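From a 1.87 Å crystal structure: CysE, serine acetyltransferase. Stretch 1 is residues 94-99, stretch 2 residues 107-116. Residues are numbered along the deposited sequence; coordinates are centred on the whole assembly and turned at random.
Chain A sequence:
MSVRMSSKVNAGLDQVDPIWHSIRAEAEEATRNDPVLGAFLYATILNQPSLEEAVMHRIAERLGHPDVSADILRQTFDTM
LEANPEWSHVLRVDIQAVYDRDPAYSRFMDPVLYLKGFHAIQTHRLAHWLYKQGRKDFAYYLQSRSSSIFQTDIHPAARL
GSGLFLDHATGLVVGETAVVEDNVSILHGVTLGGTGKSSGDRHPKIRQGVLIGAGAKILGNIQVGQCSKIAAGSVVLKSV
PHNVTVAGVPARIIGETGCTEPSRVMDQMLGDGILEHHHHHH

Stretch 1 94-99: DIQAVY
Stretch 2, residues 107-116: RFMDPVLYLK

Residues 94-99 lie within a longer helix, and residues 107-116 pass from an extended Arg107 (phi/psi -133/141) through a short helix that includes Asp110 to Leu113 to Leu115, which occupies the N-cap position of the next helix. The two helix axes approach to 9.2 Å with 120° between their N-to-C directions, placing the CA of Ile95 6.4 Å from the CA of Pro111 and the CA of Tyr99 6.2 Å from the CA of Phe108. The contact buries 416 Å² in total; no hydrogen bond crosses it, so packing holds the stretches together.

Phe108 contributes the most surface. Its CA-to-CB bond points sideways, but chi1 of -67° (m) and chi2 of -55° bring the ring to the first helix. There it meets the ring of Tyr99 (chi1 t, chi2 79°) obliquely, with centroids 4.3 Å apart and planes at 32°; Phe108 CE1 lies over one face of the tyrosine, 3.4 Å from Tyr99 CG. Gln96 reaches the same ring: its CA-to-CB bond points sideways, but its t, p side chain (chi3 33°) brings Gln96 OE1 to 3.5 Å from Phe108 CE1.

Ile95, buried and pointing toward the second stretch in an m, t rotamer, is the other major element. Ile95 CG2 packs 3.9 Å from Phe108 CD1 and 4.1 Å from Pro111 CG, while Ile95 CD1 reaches 3.6 Å from Val112 CG2, the branched side chain thus filling the space among three apolar neighbours. One turn on, Val98 (t) places CG2 4.0 Å from Pro111 CB and CG1 3.8 Å from Leu115 CD1 (Leu115 m, t). Pro111, C-gamma endo, offers a compact apolar surface to both.

Asp110 (m) braces the approach to the short helix: its OD1 forms a salt bridge with Arg107 NH2 at 2.7 Å, and its OD2 accepts a weak hydrogen bond from Arg107 N at 3.0 Å.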

# COMPACT_ATOMS: atom_id res chain seq x y z
N ASP A 94 -13.90 -1.07 -29.48
CA ASP A 94 -14.39 -1.76 -28.27
C ASP A 94 -15.20 -0.81 -27.38
O ASP A 94 -16.22 -1.20 -26.81
CB ASP A 94 -13.23 -2.38 -27.47
CG ASP A 94 -12.64 -3.61 -28.13
OD1 ASP A 94 -13.21 -4.18 -29.09
OD2 ASP A 94 -11.56 -4.04 -27.67
N ILE A 95 -14.74 0.44 -27.27
CA ILE A 95 -15.47 1.48 -26.54
C ILE A 95 -16.81 1.80 -27.23
O ILE A 95 -17.86 1.88 -26.58
CB ILE A 95 -14.61 2.77 -26.41
CG1 ILE A 95 -13.45 2.57 -25.41
CG2 ILE A 95 -15.47 3.96 -25.98
CD1 ILE A 95 -12.52 3.79 -25.38
N GLN A 96 -16.74 1.98 -28.56
CA GLN A 96 -17.93 2.18 -29.37
C GLN A 96 -18.95 1.03 -29.27
O GLN A 96 -20.15 1.29 -29.24
CB GLN A 96 -17.56 2.53 -30.84
CG GLN A 96 -18.75 2.96 -31.70
CD GLN A 96 -19.21 4.40 -31.43
OE1 GLN A 96 -18.41 5.29 -31.11
NE2 GLN A 96 -20.50 4.62 -31.56
N ALA A 97 -18.48 -0.22 -29.13
CA ALA A 97 -19.37 -1.36 -28.88
C ALA A 97 -20.21 -1.19 -27.62
O ALA A 97 -21.42 -1.46 -27.63
CB ALA A 97 -18.59 -2.67 -28.81
N VAL A 98 -19.57 -0.78 -26.53
CA VAL A 98 -20.31 -0.58 -25.28
C VAL A 98 -21.33 0.52 -25.48
O VAL A 98 -22.48 0.40 -25.08
CB VAL A 98 -19.40 -0.20 -24.07
CG1 VAL A 98 -20.26 0.03 -22.82
CG2 VAL A 98 -18.39 -1.30 -23.79
N TYR A 99 -20.87 1.62 -26.06
CA TYR A 99 -21.70 2.80 -26.22
C TYR A 99 -22.95 2.43 -27.04
O TYR A 99 -24.06 2.78 -26.65
CB TYR A 99 -20.90 3.95 -26.87
CG TYR A 99 -21.72 5.22 -27.03
CD1 TYR A 99 -21.94 6.09 -25.94
CD2 TYR A 99 -22.30 5.55 -28.25
CE1 TYR A 99 -22.70 7.25 -26.08
CE2 TYR A 99 -23.05 6.71 -28.40
CZ TYR A 99 -23.24 7.55 -27.32
OH TYR A 99 -24.00 8.69 -27.50
N ARG A 107 -22.11 7.13 -21.57
CA ARG A 107 -20.88 7.88 -21.87
C ARG A 107 -19.73 7.00 -22.38
O ARG A 107 -19.54 5.88 -21.90
CB ARG A 107 -20.46 8.72 -20.64
CG ARG A 107 -21.59 9.60 -20.06
CD ARG A 107 -21.19 10.24 -18.73
NE ARG A 107 -20.73 9.21 -17.79
CZ ARG A 107 -20.10 9.46 -16.66
NH1 ARG A 107 -19.86 10.72 -16.29
NH2 ARG A 107 -19.70 8.44 -15.89
N PHE A 108 -18.97 7.51 -23.35
CA PHE A 108 -17.72 6.86 -23.79
C PHE A 108 -16.77 6.62 -22.60
O PHE A 108 -15.98 5.65 -22.59
CB PHE A 108 -17.02 7.73 -24.83
CG PHE A 108 -17.76 7.84 -26.12
CD1 PHE A 108 -18.13 6.70 -26.82
CD2 PHE A 108 -18.07 9.08 -26.65
CE1 PHE A 108 -18.83 6.77 -28.01
CE2 PHE A 108 -18.76 9.16 -27.86
CZ PHE A 108 -19.14 8.00 -28.54
N MET A 109 -16.87 7.48 -21.60
CA MET A 109 -15.99 7.39 -20.40
C MET A 109 -16.33 6.17 -19.51
O MET A 109 -15.47 5.68 -18.77
CB MET A 109 -16.11 8.68 -19.58
CG MET A 109 -15.11 8.77 -18.44
SD MET A 109 -15.09 10.44 -17.78
CE MET A 109 -16.41 10.53 -16.60
N ASP A 110 -17.59 5.69 -19.59
CA ASP A 110 -18.05 4.61 -18.70
C ASP A 110 -17.21 3.33 -18.85
O ASP A 110 -16.73 2.82 -17.85
CB ASP A 110 -19.59 4.35 -18.80
CG ASP A 110 -20.42 5.57 -18.39
OD1 ASP A 110 -19.98 6.37 -17.54
OD2 ASP A 110 -21.51 5.77 -18.93
N PRO A 111 -17.03 2.80 -20.08
CA PRO A 111 -16.11 1.62 -20.15
C PRO A 111 -14.65 1.91 -19.72
O PRO A 111 -14.00 1.06 -19.06
CB PRO A 111 -16.15 1.21 -21.63
CG PRO A 111 -16.77 2.40 -22.37
CD PRO A 111 -17.71 3.02 -21.37
N VAL A 112 -14.13 3.06 -20.13
CA VAL A 112 -12.75 3.41 -19.84
C VAL A 112 -12.51 3.38 -18.33
O VAL A 112 -11.53 2.77 -17.85
CB VAL A 112 -12.40 4.78 -20.43
CG1 VAL A 112 -11.00 5.21 -19.97
CG2 VAL A 112 -12.47 4.71 -21.95
N LEU A 113 -13.43 3.94 -17.56
CA LEU A 113 -13.15 4.00 -16.11
C LEU A 113 -13.67 2.82 -15.31
O LEU A 113 -13.06 2.46 -14.31
CB LEU A 113 -13.74 5.27 -15.49
CG LEU A 113 -13.17 6.57 -16.02
CD1 LEU A 113 -14.04 7.66 -15.38
CD2 LEU A 113 -11.70 6.71 -15.63
N TYR A 114 -14.81 2.25 -15.72
CA TYR A 114 -15.64 1.44 -14.80
C TYR A 114 -15.82 -0.03 -15.17
O TYR A 114 -15.83 -0.92 -14.30
CB TYR A 114 -16.99 2.13 -14.50
CG TYR A 114 -16.85 3.55 -14.00
CD1 TYR A 114 -16.07 3.85 -12.87
CD2 TYR A 114 -17.44 4.63 -14.70
CE1 TYR A 114 -15.88 5.16 -12.44
CE2 TYR A 114 -17.28 5.94 -14.26
CZ TYR A 114 -16.52 6.20 -13.12
OH TYR A 114 -16.33 7.50 -12.69
N LEU A 115 -15.93 -0.31 -16.46
CA LEU A 115 -16.46 -1.62 -16.84
C LEU A 115 -15.37 -2.67 -16.99
O LEU A 115 -14.52 -2.62 -17.90
CB LEU A 115 -17.42 -1.54 -18.03
CG LEU A 115 -18.42 -0.38 -17.86
CD1 LEU A 115 -19.13 -0.10 -19.19
CD2 LEU A 115 -19.40 -0.62 -16.71
N LYS A 116 -15.38 -3.62 -16.06
CA LYS A 116 -14.31 -4.62 -15.98
C LYS A 116 -14.26 -5.51 -17.22
O LYS A 116 -13.19 -5.97 -17.59
CB LYS A 116 -14.40 -5.45 -14.67
CG LYS A 116 -15.55 -6.44 -14.61
CD LYS A 116 -15.71 -7.03 -13.20
CE LYS A 116 -16.59 -8.28 -13.25
NZ LYS A 116 -17.00 -8.69 -11.87